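Serine protease pet (Escherichia coli, PDB 4OM9) is a secreted autotransporter serine protease of enteroaggregative strains that acts as an enterotoxin and probably cleaves alpha-fodrin in host cells. Local coordinates at residues A[181-186]-A[190-195]; A[92-97]-A[255-260]; A[65-70]-A[81-86]; A[553-556]-A[562-565]; A[58-63]-A[222-227]. All coordinates share one frame; numbering follows the deposited sequence.

Contact 1: A[181-186]-A[190-195]; sequences LRANTV and KVEYEN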
# COMPACT_ATOMS: atom_id res chain seq x y z
N LEU A 181 14.16 25.48 -33.18
CA LEU A 181 13.60 26.46 -32.27
C LEU A 181 12.89 27.60 -32.98
O LEU A 181 11.94 28.13 -32.46
CB LEU A 181 14.68 27.04 -31.36
CG LEU A 181 14.96 26.24 -30.09
CD1 LEU A 181 16.09 26.90 -29.29
CD2 LEU A 181 13.68 26.11 -29.26
N ARG A 182 13.38 27.99 -34.15
CA ARG A 182 12.77 29.10 -34.87
C ARG A 182 12.60 28.76 -36.34
O ARG A 182 13.36 29.22 -37.19
CB ARG A 182 13.61 30.38 -34.71
CG ARG A 182 14.49 30.43 -33.46
CD ARG A 182 14.76 31.85 -32.96
NE ARG A 182 13.65 32.33 -32.16
CZ ARG A 182 13.66 32.47 -30.84
NH1 ARG A 182 14.75 32.21 -30.13
NH2 ARG A 182 12.57 32.91 -30.23
N ALA A 183 11.59 27.94 -36.62
CA ALA A 183 11.21 27.61 -37.99
C ALA A 183 10.42 28.75 -38.64
O ALA A 183 9.51 29.31 -38.03
CB ALA A 183 10.39 26.34 -38.01
N ASN A 184 10.78 29.09 -39.88
CA ASN A 184 10.15 30.19 -40.61
C ASN A 184 8.88 29.76 -41.32
O ASN A 184 8.91 29.26 -42.44
CB ASN A 184 11.13 30.78 -41.63
CG ASN A 184 10.49 31.83 -42.53
OD1 ASN A 184 9.76 32.71 -42.07
ND2 ASN A 184 10.76 31.73 -43.82
N THR A 185 7.74 29.95 -40.67
CA THR A 185 6.50 29.51 -41.26
C THR A 185 5.60 30.69 -41.59
O THR A 185 5.88 31.82 -41.21
CB THR A 185 5.74 28.58 -40.34
OG1 THR A 185 5.39 29.30 -39.15
CG2 THR A 185 6.59 27.38 -39.97
N VAL A 186 4.51 30.41 -42.29
CA VAL A 186 3.50 31.43 -42.47
C VAL A 186 2.84 31.72 -41.12
O VAL A 186 2.34 30.81 -40.45
CB VAL A 186 2.45 31.01 -43.51
CG1 VAL A 186 2.06 29.56 -43.32
CG2 VAL A 186 1.23 31.91 -43.41
N LYS A 190 8.05 29.53 -35.44
CA LYS A 190 7.44 28.43 -34.70
C LYS A 190 8.44 27.33 -34.37
O LYS A 190 9.35 27.04 -35.14
CB LYS A 190 6.27 27.84 -35.48
CG LYS A 190 5.02 28.74 -35.60
CD LYS A 190 3.88 27.98 -36.26
CE LYS A 190 2.63 28.82 -36.37
NZ LYS A 190 2.88 30.04 -37.21
N VAL A 191 8.23 26.68 -33.23
CA VAL A 191 9.11 25.61 -32.81
C VAL A 191 8.76 24.35 -33.57
O VAL A 191 7.59 24.01 -33.75
CB VAL A 191 9.04 25.39 -31.30
CG1 VAL A 191 9.77 24.11 -30.89
CG2 VAL A 191 9.63 26.59 -30.60
N GLU A 192 9.79 23.67 -34.05
CA GLU A 192 9.61 22.49 -34.87
C GLU A 192 10.16 21.29 -34.13
O GLU A 192 11.24 21.36 -33.55
CB GLU A 192 10.30 22.66 -36.23
CG GLU A 192 10.25 21.44 -37.15
CD GLU A 192 11.22 21.57 -38.34
OE1 GLU A 192 12.37 21.10 -38.23
OE2 GLU A 192 10.84 22.15 -39.38
N TYR A 193 9.41 20.19 -34.12
CA TYR A 193 9.94 19.00 -33.48
C TYR A 193 9.74 17.76 -34.33
O TYR A 193 8.96 17.74 -35.29
CB TYR A 193 9.35 18.82 -32.06
CG TYR A 193 7.96 18.19 -31.87
CD1 TYR A 193 7.67 16.91 -32.34
CD2 TYR A 193 6.99 18.83 -31.10
CE1 TYR A 193 6.44 16.31 -32.11
CE2 TYR A 193 5.74 18.23 -30.85
CZ TYR A 193 5.48 16.97 -31.36
OH TYR A 193 4.27 16.35 -31.16
N GLU A 194 10.49 16.73 -33.94
CA GLU A 194 10.43 15.42 -34.54
C GLU A 194 10.27 14.40 -33.40
O GLU A 194 10.89 14.55 -32.34
CB GLU A 194 11.68 15.15 -35.36
CG GLU A 194 11.78 13.77 -36.01
CD GLU A 194 13.10 13.59 -36.76
OE1 GLU A 194 14.08 13.14 -36.13
OE2 GLU A 194 13.16 13.92 -37.96
N ASN A 195 9.43 13.39 -33.61
CA ASN A 195 9.23 12.37 -32.59
C ASN A 195 10.42 11.43 -32.44
O ASN A 195 11.24 11.30 -33.35
CB ASN A 195 8.00 11.55 -32.89
CG ASN A 195 6.74 12.29 -32.57
OD1 ASN A 195 6.21 12.19 -31.45
ND2 ASN A 195 6.27 13.08 -33.52
O HOH W 1 0.56 31.13 -37.80
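Ala183 and Lys190 form an antiparallel hydrogen-bonded pair, Ala183 N reaching Lys190 O at 2.8 Å and Lys190 N reaching Ala183 O at 3.0 Å, yet the short pieces 183-185 and 190-195 diverge, their directions 117° apart. With CG beside the backbone N (chi1 -70°), the Lys190 side chain runs straight as far as CE and bends only at the last torsion (chi4 61°). Its methylenes cross Thr185 at about a right angle, Lys190 CD passing 3.5 Å from Thr185 OG1. The ammonium then donates to that hydroxyl, Lys190 NZ to Thr185 OG1 being 3.3 Å, and more weakly to Val186 O. A water accepts from Lys190 NZ at 2.6 Å and donates to Val186 O, closing a small polar ring. This is the end of the hairpin of strands 172-185 and 188-195, in the second antiparallel sheet of a chymotrypsin-like protease domain. Asn100 OD1 is a further partner of Lys190 NZ, and Gly188 O one of Thr185 OG1. Where the chain turns at Leu181, Val191 CG2 packs 3.3 Å from Leu181 O, a carbonyl hydrogen-bonded to Tyr123 OH. Ala183 CB meets Glu192 CB at 4.1 Å, while the carboxylate of Glu192 bonds to Thr179.

Contact 2: A[92-97]-A[255-260]; sequences QINRMT and QLFIQN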
# COMPACT_ATOMS: atom_id res chain seq x y z
N GLN A 92 -15.62 28.27 -23.42
CA GLN A 92 -14.90 29.48 -23.80
C GLN A 92 -15.90 30.62 -24.01
O GLN A 92 -16.83 30.49 -24.80
CB GLN A 92 -14.08 29.26 -25.08
CG GLN A 92 -13.50 30.53 -25.69
CD GLN A 92 -13.07 30.37 -27.16
OE1 GLN A 92 -12.32 29.47 -27.51
NE2 GLN A 92 -13.57 31.26 -28.03
N ILE A 93 -15.74 31.74 -23.31
CA ILE A 93 -16.66 32.84 -23.53
C ILE A 93 -15.93 34.08 -24.02
O ILE A 93 -16.55 35.08 -24.32
CB ILE A 93 -17.49 33.18 -22.24
CG1 ILE A 93 -16.58 33.46 -21.04
CG2 ILE A 93 -18.47 32.08 -21.95
CD1 ILE A 93 -16.35 34.94 -20.78
N ASN A 94 -14.61 33.99 -24.11
CA ASN A 94 -13.82 35.04 -24.75
C ASN A 94 -12.44 34.51 -25.11
O ASN A 94 -12.01 33.45 -24.61
CB ASN A 94 -13.69 36.27 -23.85
CG ASN A 94 -13.54 37.58 -24.64
OD1 ASN A 94 -13.01 37.60 -25.75
ND2 ASN A 94 -13.98 38.68 -24.05
N ARG A 95 -11.75 35.26 -25.96
CA ARG A 95 -10.40 34.87 -26.36
C ARG A 95 -9.68 35.98 -27.11
O ARG A 95 -10.30 36.94 -27.59
CB ARG A 95 -10.41 33.60 -27.23
CG ARG A 95 -11.20 33.73 -28.52
CD ARG A 95 -10.81 32.63 -29.51
NE ARG A 95 -11.49 32.85 -30.79
CZ ARG A 95 -11.20 32.23 -31.93
NH1 ARG A 95 -10.23 31.32 -31.99
NH2 ARG A 95 -11.90 32.52 -33.01
N MET A 96 -8.36 35.85 -27.15
CA MET A 96 -7.52 36.67 -27.99
C MET A 96 -6.61 35.76 -28.81
O MET A 96 -6.25 34.64 -28.41
CB MET A 96 -6.70 37.67 -27.16
CG MET A 96 -7.37 39.02 -26.95
SD MET A 96 -6.40 40.17 -25.95
CE MET A 96 -4.98 40.38 -26.99
N THR A 97 -6.22 36.27 -29.96
CA THR A 97 -5.77 35.45 -31.05
C THR A 97 -4.69 36.23 -31.77
O THR A 97 -4.77 37.46 -31.86
CB THR A 97 -6.95 35.09 -31.96
OG1 THR A 97 -7.34 33.73 -31.70
CG2 THR A 97 -6.63 35.28 -33.42
N GLN A 255 -6.31 41.01 -18.66
CA GLN A 255 -6.56 42.37 -18.19
C GLN A 255 -8.02 42.74 -18.39
O GLN A 255 -8.56 43.57 -17.66
CB GLN A 255 -5.65 43.38 -18.88
CG GLN A 255 -4.39 43.69 -18.10
CD GLN A 255 -4.70 44.28 -16.73
OE1 GLN A 255 -5.62 45.09 -16.59
NE2 GLN A 255 -3.93 43.89 -15.73
N LEU A 256 -8.65 42.11 -19.37
CA LEU A 256 -10.05 42.39 -19.65
C LEU A 256 -10.99 41.96 -18.50
O LEU A 256 -12.18 42.29 -18.50
CB LEU A 256 -10.46 41.68 -20.94
CG LEU A 256 -9.76 42.14 -22.22
CD1 LEU A 256 -10.37 41.40 -23.39
CD2 LEU A 256 -9.88 43.66 -22.41
N PHE A 257 -10.48 41.23 -17.52
CA PHE A 257 -11.37 40.71 -16.49
C PHE A 257 -10.99 41.16 -15.09
O PHE A 257 -11.43 40.58 -14.11
CB PHE A 257 -11.42 39.17 -16.58
CG PHE A 257 -12.14 38.68 -17.81
CD1 PHE A 257 -13.52 38.51 -17.80
CD2 PHE A 257 -11.44 38.48 -19.00
CE1 PHE A 257 -14.20 38.09 -18.94
CE2 PHE A 257 -12.11 38.07 -20.16
CZ PHE A 257 -13.49 37.87 -20.13
N ILE A 258 -10.20 42.23 -15.00
CA ILE A 258 -9.85 42.69 -13.66
C ILE A 258 -10.53 44.00 -13.29
O ILE A 258 -10.34 45.02 -13.94
CB ILE A 258 -8.34 42.84 -13.49
CG1 ILE A 258 -7.66 41.48 -13.72
CG2 ILE A 258 -8.04 43.38 -12.10
CD1 ILE A 258 -6.12 41.52 -13.95
N GLN A 259 -11.37 43.94 -12.25
CA GLN A 259 -11.81 45.14 -11.55
C GLN A 259 -11.35 45.09 -10.10
O GLN A 259 -11.85 44.29 -9.29
CB GLN A 259 -13.33 45.33 -11.61
CG GLN A 259 -13.76 46.60 -10.90
CD GLN A 259 -15.25 46.88 -10.96
OE1 GLN A 259 -15.99 46.29 -11.74
NE2 GLN A 259 -15.68 47.81 -10.14
N ASN A 260 -10.37 45.92 -9.77
CA ASN A 260 -9.87 45.97 -8.41
C ASN A 260 -10.88 46.61 -7.44
O ASN A 260 -11.44 47.67 -7.70
CB ASN A 260 -8.54 46.73 -8.38
CG ASN A 260 -7.41 45.96 -9.08
OD1 ASN A 260 -6.85 46.42 -10.07
ND2 ASN A 260 -7.10 44.78 -8.56
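Phe257 points its ring at strand 88-97 with CZ leading, and CZ is the ring atom nearest both Ile93 and Asn94. Asn94 approaches the ring obliquely, its amide plane turned 85° from the ring plane. Asn94 ND2 comes to 4.0 Å from Phe257 CZ, and Asn94 CB stays nearly as close to the same atom. The amide is steadied from within its own strand: Arg95 N donates to a lone pair of Asn94 OD1 at 2.7 Å, in the carbonyl plane. Ile93 supplies the apolar half. Its CG1 sits between the backbone N and the carbonyl carbon (chi1 55°), a position that carries Ile93 CD1 to 4.1 Å from Phe257 CZ, again on a slant. Arg106, on the adjoining strand 102-107, makes a cation-pi contact with the same phenyl ring. Phe257 itself stands in a type I turn from Gln255 to Ile258, between helix 247-255 and the first parallel strand of the beta-helix, so the contact ties the protease domain to the start of its stalk. Ile93 and Asn94 both face Arg106, a classic beta bulge, which is consistent with two consecutive residues meeting one ring.

Contact 3: A[65-70]-A[81-86]; sequences AYAVTV and NYQTYG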
# COMPACT_ATOMS: atom_id res chain seq x y z
N ALA A 65 -9.71 30.66 -14.65
CA ALA A 65 -10.66 30.61 -15.75
C ALA A 65 -9.98 30.58 -17.11
O ALA A 65 -10.65 30.76 -18.12
CB ALA A 65 -11.63 31.80 -15.67
N TYR A 66 -8.68 30.35 -17.16
CA TYR A 66 -7.93 30.48 -18.43
C TYR A 66 -7.33 29.19 -18.98
O TYR A 66 -6.95 28.26 -18.23
CB TYR A 66 -6.83 31.53 -18.28
CG TYR A 66 -7.39 32.90 -17.96
CD1 TYR A 66 -8.10 33.62 -18.92
CD2 TYR A 66 -7.25 33.46 -16.70
CE1 TYR A 66 -8.62 34.87 -18.63
CE2 TYR A 66 -7.77 34.69 -16.40
CZ TYR A 66 -8.45 35.41 -17.37
OH TYR A 66 -8.97 36.65 -17.06
N ALA A 67 -7.29 29.14 -20.30
CA ALA A 67 -6.77 28.01 -21.05
C ALA A 67 -6.14 28.54 -22.34
O ALA A 67 -6.42 29.65 -22.80
CB ALA A 67 -7.86 27.03 -21.37
N VAL A 68 -5.29 27.70 -22.92
CA VAL A 68 -4.52 28.06 -24.10
C VAL A 68 -4.67 26.96 -25.14
O VAL A 68 -4.70 25.77 -24.82
CB VAL A 68 -3.04 28.27 -23.75
CG1 VAL A 68 -2.21 28.38 -24.99
CG2 VAL A 68 -2.87 29.53 -22.96
N THR A 69 -4.80 27.38 -26.39
CA THR A 69 -4.94 26.44 -27.48
C THR A 69 -4.43 27.08 -28.79
O THR A 69 -3.53 27.93 -28.79
CB THR A 69 -6.41 25.98 -27.61
OG1 THR A 69 -6.52 24.94 -28.58
CG2 THR A 69 -7.39 27.16 -27.96
N VAL A 70 -4.96 26.66 -29.92
CA VAL A 70 -4.55 27.26 -31.16
C VAL A 70 -5.79 27.95 -31.75
O VAL A 70 -6.91 27.61 -31.36
CB VAL A 70 -3.92 26.20 -32.08
CG1 VAL A 70 -4.66 26.04 -33.38
CG2 VAL A 70 -2.46 26.50 -32.25
N ASN A 81 -13.59 24.92 -27.82
CA ASN A 81 -14.61 25.83 -27.29
C ASN A 81 -15.37 25.22 -26.09
O ASN A 81 -15.92 25.93 -25.27
CB ASN A 81 -15.62 26.24 -28.39
CG ASN A 81 -15.06 27.33 -29.33
OD1 ASN A 81 -15.56 28.47 -29.33
ND2 ASN A 81 -14.04 27.00 -30.11
N TYR A 82 -15.40 23.89 -26.02
CA TYR A 82 -16.10 23.17 -24.96
C TYR A 82 -15.09 22.26 -24.26
O TYR A 82 -14.57 21.33 -24.86
CB TYR A 82 -17.27 22.35 -25.53
CG TYR A 82 -18.20 23.16 -26.42
CD1 TYR A 82 -18.53 24.46 -26.11
CD2 TYR A 82 -18.74 22.61 -27.58
CE1 TYR A 82 -19.38 25.20 -26.91
CE2 TYR A 82 -19.59 23.34 -28.39
CZ TYR A 82 -19.91 24.64 -28.05
OH TYR A 82 -20.75 25.38 -28.85
N GLN A 83 -14.80 22.57 -23.01
CA GLN A 83 -13.72 21.88 -22.32
C GLN A 83 -14.22 21.10 -21.12
O GLN A 83 -15.04 21.59 -20.32
CB GLN A 83 -12.65 22.89 -21.89
CG GLN A 83 -12.17 23.71 -23.06
CD GLN A 83 -10.97 24.55 -22.74
OE1 GLN A 83 -10.44 24.51 -21.62
NE2 GLN A 83 -10.52 25.32 -23.72
N THR A 84 -13.73 19.88 -21.01
CA THR A 84 -14.04 19.02 -19.89
C THR A 84 -12.79 18.75 -19.07
O THR A 84 -11.77 18.32 -19.61
CB THR A 84 -14.63 17.69 -20.35
OG1 THR A 84 -15.92 17.91 -20.91
CG2 THR A 84 -14.75 16.72 -19.17
N TYR A 85 -12.88 19.02 -17.77
CA TYR A 85 -11.90 18.54 -16.82
C TYR A 85 -12.66 17.79 -15.74
O TYR A 85 -13.63 18.33 -15.16
CB TYR A 85 -11.08 19.68 -16.22
CG TYR A 85 -10.44 20.64 -17.20
CD1 TYR A 85 -11.16 21.69 -17.75
CD2 TYR A 85 -9.09 20.52 -17.56
CE1 TYR A 85 -10.57 22.59 -18.63
CE2 TYR A 85 -8.50 21.41 -18.44
CZ TYR A 85 -9.25 22.44 -18.97
OH TYR A 85 -8.66 23.34 -19.85
N GLY A 86 -12.24 16.55 -15.47
CA GLY A 86 -12.97 15.68 -14.57
C GLY A 86 -14.44 15.60 -14.93
O GLY A 86 -14.78 15.34 -16.08
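Ala67 offers a single methyl group to strand 82-85, and the end of the Gln83 amide takes it up. Ala67 CB lies 3.6 Å from Gln83 OE1 and 3.9 Å from Gln83 NE2, so both heteroatoms of the amide reach it. The Tyr85 hydroxyl completes the first shell, with OH 4.1 Å from Ala67 CB. These are van der Waals contacts between a small apolar group and the polar ends of two long side chains, and they bridge backbones that remain 9.4 Å apart between Ala67 CA and Gln83 CA.

The second shell positions these polar ends. Tyr85 OH donates to Gln83 OE1 at 2.8 Å, coming in tilted 30° from the carbonyl plane. Gln83 and Tyr85 start out alike, each with CG beside its backbone N (chi1 -54° and -52°), and being two residues apart they project from the same side of the strand toward Ala67. The other end of the Gln83 amide is held too: NE2 bonds to Ala80 O and, weakly, to Gln105 OE1. The buried amide thus has partners for both its oxygen and its nitrogen.

Strands 66-70 and 82-85 are not neighbours in their five-stranded antiparallel sheet, since 102-107 and 88-97 run between them. The sheet curls enough for Tyr85 to touch Ser61 in the other outermost strand, 60-63, and Gln83 to touch Ala59 just before it, as in the N-terminal barrel of chymotrypsin-like proteases.

Contact 4: A[553-556]-A[562-565]; sequences SVNQ and YKSN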
# COMPACT_ATOMS: atom_id res chain seq x y z
N SER A 553 0.31 -12.69 -29.54
CA SER A 553 1.49 -13.56 -29.62
C SER A 553 2.54 -13.20 -28.59
O SER A 553 2.99 -14.06 -27.85
CB SER A 553 2.11 -13.52 -31.02
OG SER A 553 1.17 -13.97 -31.98
N VAL A 554 2.93 -11.93 -28.56
CA VAL A 554 3.95 -11.47 -27.63
C VAL A 554 3.43 -11.54 -26.19
O VAL A 554 4.21 -11.69 -25.25
CB VAL A 554 4.42 -10.03 -27.94
CG1 VAL A 554 3.32 -9.01 -27.65
CG2 VAL A 554 5.68 -9.69 -27.15
N ASN A 555 2.12 -11.45 -26.03
CA ASN A 555 1.51 -11.55 -24.71
C ASN A 555 1.46 -13.02 -24.26
O ASN A 555 1.60 -13.32 -23.09
CB ASN A 555 0.10 -10.93 -24.69
CG ASN A 555 0.12 -9.40 -24.52
OD1 ASN A 555 1.09 -8.83 -24.00
ND2 ASN A 555 -0.96 -8.75 -24.93
N GLN A 556 1.26 -13.93 -25.21
CA GLN A 556 1.25 -15.35 -24.87
C GLN A 556 2.65 -15.86 -24.48
O GLN A 556 2.77 -16.71 -23.60
CB GLN A 556 0.70 -16.20 -26.03
CG GLN A 556 -0.80 -16.01 -26.32
CD GLN A 556 -1.70 -16.31 -25.14
OE1 GLN A 556 -1.31 -16.96 -24.17
NE2 GLN A 556 -2.94 -15.82 -25.21
N TYR A 562 -2.70 -9.17 -19.73
CA TYR A 562 -3.31 -8.09 -18.97
C TYR A 562 -3.05 -6.68 -19.56
O TYR A 562 -3.73 -5.71 -19.21
CB TYR A 562 -2.83 -8.14 -17.52
CG TYR A 562 -1.33 -8.14 -17.33
CD1 TYR A 562 -0.60 -6.95 -17.37
CD2 TYR A 562 -0.63 -9.33 -17.10
CE1 TYR A 562 0.77 -6.95 -17.19
CE2 TYR A 562 0.73 -9.33 -16.91
CZ TYR A 562 1.43 -8.14 -16.96
OH TYR A 562 2.81 -8.12 -16.78
N LYS A 563 -2.09 -6.59 -20.48
CA LYS A 563 -1.67 -5.32 -21.08
C LYS A 563 -2.59 -4.87 -22.19
O LYS A 563 -2.60 -3.71 -22.55
CB LYS A 563 -0.25 -5.42 -21.65
CG LYS A 563 0.88 -5.47 -20.63
CD LYS A 563 2.23 -5.59 -21.34
CE LYS A 563 3.40 -5.27 -20.42
NZ LYS A 563 4.70 -5.21 -21.15
N SER A 564 -3.37 -5.80 -22.73
CA SER A 564 -4.15 -5.49 -23.92
C SER A 564 -5.61 -5.93 -23.78
O SER A 564 -6.34 -6.02 -24.77
CB SER A 564 -3.52 -6.16 -25.15
OG SER A 564 -2.11 -5.96 -25.19
N ASN A 565 -6.03 -6.20 -22.55
CA ASN A 565 -7.38 -6.72 -22.34
C ASN A 565 -8.40 -5.64 -22.03
O ASN A 565 -9.50 -5.94 -21.58
CB ASN A 565 -7.36 -7.77 -21.21
CG ASN A 565 -7.00 -7.18 -19.84
OD1 ASN A 565 -6.81 -5.96 -19.68
ND2 ASN A 565 -6.91 -8.05 -18.83
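Asn555 and Ser564 reach for each other with the same kind of first torsion: in each the outer group lies beside the backbone N and anti to the carbonyl carbon, CG of Asn555 at chi1 -82° and OG of Ser564 at -46°. The result is one hydrogen bond, from Asn555 ND2 to Ser564 OG at 3.0 Å, with an N-H...O angle of 148°. The hydroxyl lies in the plane of the amide, where the N-H bonds point. Ser564 CB follows its oxygen in, 3.6 Å from Asn555 ND2.

Helix 552-558 and the short 3-10 turn at Tyr562 and Lys563 belong to a partly helical excursion between strands 514-520 and 576-583 of the beta-helix, and this bond links the chain after the helix back to it. The excursion also packs against the N-terminal part of the protease domain, where Trp9 precedes helix 10-17.

The other end of the amide faces that side. Asn555 OD1 is bonded to Thr560 OG1 and to Trp9 NE1, so the amide is held at both its oxygen and its nitrogen, which fixes which way round it sits. Ser564 OG has a second partner in Glu551 OE1. Lys563 approaches only with its aliphatic part, Lys563 CD lying 4.3 Å from Asn555 OD1; its CB starts toward the helix, but the extended chain then leads off, making a cation-pi contact with Trp9.

Contact 5: A[58-63]-A[222-227]; sequences AATSIG and WVLLGT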
# COMPACT_ATOMS: atom_id res chain seq x y z
N ALA A 58 -7.39 18.91 -26.74
CA ALA A 58 -7.19 19.99 -27.69
C ALA A 58 -6.85 21.33 -27.03
O ALA A 58 -6.48 22.29 -27.71
CB ALA A 58 -8.41 20.13 -28.58
N ALA A 59 -6.93 21.40 -25.71
CA ALA A 59 -6.52 22.62 -25.03
C ALA A 59 -5.86 22.29 -23.71
O ALA A 59 -5.94 21.17 -23.26
CB ALA A 59 -7.74 23.59 -24.81
N THR A 60 -5.24 23.29 -23.10
CA THR A 60 -4.52 23.14 -21.85
C THR A 60 -4.88 24.24 -20.84
O THR A 60 -4.70 25.43 -21.14
CB THR A 60 -3.01 23.19 -22.07
OG1 THR A 60 -2.65 22.17 -23.00
CG2 THR A 60 -2.27 22.99 -20.77
N SER A 61 -5.30 23.84 -19.64
CA SER A 61 -5.61 24.80 -18.59
C SER A 61 -4.36 25.53 -18.13
O SER A 61 -3.29 24.95 -18.01
CB SER A 61 -6.26 24.12 -17.37
OG SER A 61 -6.21 24.98 -16.25
N ILE A 62 -4.53 26.82 -17.85
CA ILE A 62 -3.42 27.68 -17.48
C ILE A 62 -3.72 28.23 -16.07
O ILE A 62 -3.04 29.10 -15.53
CB ILE A 62 -3.21 28.72 -18.64
CG1 ILE A 62 -2.00 28.29 -19.45
CG2 ILE A 62 -3.11 30.20 -18.25
CD1 ILE A 62 -2.27 27.03 -20.16
N GLY A 63 -4.72 27.62 -15.45
CA GLY A 63 -5.14 27.96 -14.10
C GLY A 63 -6.30 28.94 -14.11
O GLY A 63 -6.37 29.83 -14.95
N TRP A 222 8.27 21.16 -15.29
CA TRP A 222 7.73 21.16 -16.64
C TRP A 222 6.97 22.45 -16.96
O TRP A 222 6.18 22.96 -16.15
CB TRP A 222 6.83 19.95 -16.85
CG TRP A 222 7.61 18.68 -16.93
CD1 TRP A 222 7.86 17.83 -15.91
CD2 TRP A 222 8.27 18.16 -18.08
NE1 TRP A 222 8.63 16.78 -16.36
CE2 TRP A 222 8.90 16.96 -17.69
CE3 TRP A 222 8.39 18.59 -19.41
CZ2 TRP A 222 9.64 16.18 -18.57
CZ3 TRP A 222 9.12 17.82 -20.28
CH2 TRP A 222 9.74 16.62 -19.86
N VAL A 223 7.20 22.95 -18.15
CA VAL A 223 6.76 24.25 -18.54
C VAL A 223 5.98 24.08 -19.82
O VAL A 223 6.34 23.26 -20.64
CB VAL A 223 7.98 25.19 -18.70
CG1 VAL A 223 7.80 26.23 -19.79
CG2 VAL A 223 8.35 25.80 -17.36
N LEU A 224 4.90 24.84 -19.98
CA LEU A 224 4.16 24.80 -21.23
C LEU A 224 4.92 25.54 -22.33
O LEU A 224 4.96 26.77 -22.30
CB LEU A 224 2.79 25.42 -21.05
CG LEU A 224 1.82 25.32 -22.22
CD1 LEU A 224 1.36 23.87 -22.41
CD2 LEU A 224 0.63 26.25 -21.95
N LEU A 225 5.51 24.82 -23.29
CA LEU A 225 6.26 25.45 -24.40
C LEU A 225 5.34 26.25 -25.31
O LEU A 225 5.66 27.37 -25.73
CB LEU A 225 6.99 24.40 -25.24
CG LEU A 225 7.71 24.96 -26.49
CD1 LEU A 225 9.10 25.45 -26.13
CD2 LEU A 225 7.82 23.93 -27.64
N GLY A 226 4.21 25.64 -25.63
CA GLY A 226 3.24 26.26 -26.51
C GLY A 226 2.15 25.26 -26.85
O GLY A 226 1.92 24.33 -26.09
N THR A 227 1.52 25.46 -28.01
CA THR A 227 0.37 24.66 -28.41
C THR A 227 0.54 24.21 -29.85
O THR A 227 1.09 24.94 -30.70
CB THR A 227 -0.97 25.45 -28.26
OG1 THR A 227 -0.86 26.71 -28.93
CG2 THR A 227 -1.23 25.71 -26.82
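Ile62 CD1 and Leu224 CD2 stand 3.5 Å apart, tighter than two methyl groups usually come; the first torsion of Ile62, -103°, also lies away from the staggered positions, which may reflect the tight fit. The squeeze occurs where the two antiparallel sheets of the chymotrypsin-like domain face each other: strand 60-63 is an outer strand of the five-stranded sheet, and strand 221-232 belongs to the second, seven-stranded one. Their backbones do not pair here; side chains alone bridge the gap.

Leu224 does most of the bridging. With CG anti to its backbone N (chi1 -173°), its fork points at strand 60-63 and splits between two residues of it. The CD2 branch meets Ile62, whose side chain crosses it at about a right angle, with Leu224 CD2 also 4.2 Å from Ile62 CG1. The CD1 branch goes to Thr60, and those two side chains slide past each other in opposite directions. Val68 and Thr119 pack on Ile62 as well, Tyr213 lies against Thr60, and Leu224 is held by backbone bonding to Asp118.

Directly after Leu224 the strand is disturbed by a classic beta bulge, in which Leu225 and Gly226 both face Val212. Thr227 follows, with its OG1 bonded to the backbone O of Thr69, a polar link between the sheets beside the apolar one. On Thr60 the hydroxyl lies beside the backbone N, which leaves the methyl to do the touching: Thr60 CG2 is 4.1 Å from Leu224 CD1.

How the contacts relate
Contacts 3 and 5 lie closest, their centres about 10 Å apart, and share the five-stranded sheet through adjacent strands 60-63 and 66-70. Contact 2 joins that sheet through strand 88-97; the centres of contacts 2 and 3 are about 14 Å apart. Contact 1 belongs to the seven-stranded sheet and touches contact 5 where Val191 packs on Leu225. Along the chain, contact 5 spans both contacts 3 and 1 and joins the two sheets of the protease domain. Contact 2, whose segments alternate with those of contact 5, links the five-stranded sheet to the beta-helix. Contact 4, about 34 Å or more away by centres, comes last, in a helical excursion of the beta-helix that packs back against the protease domain.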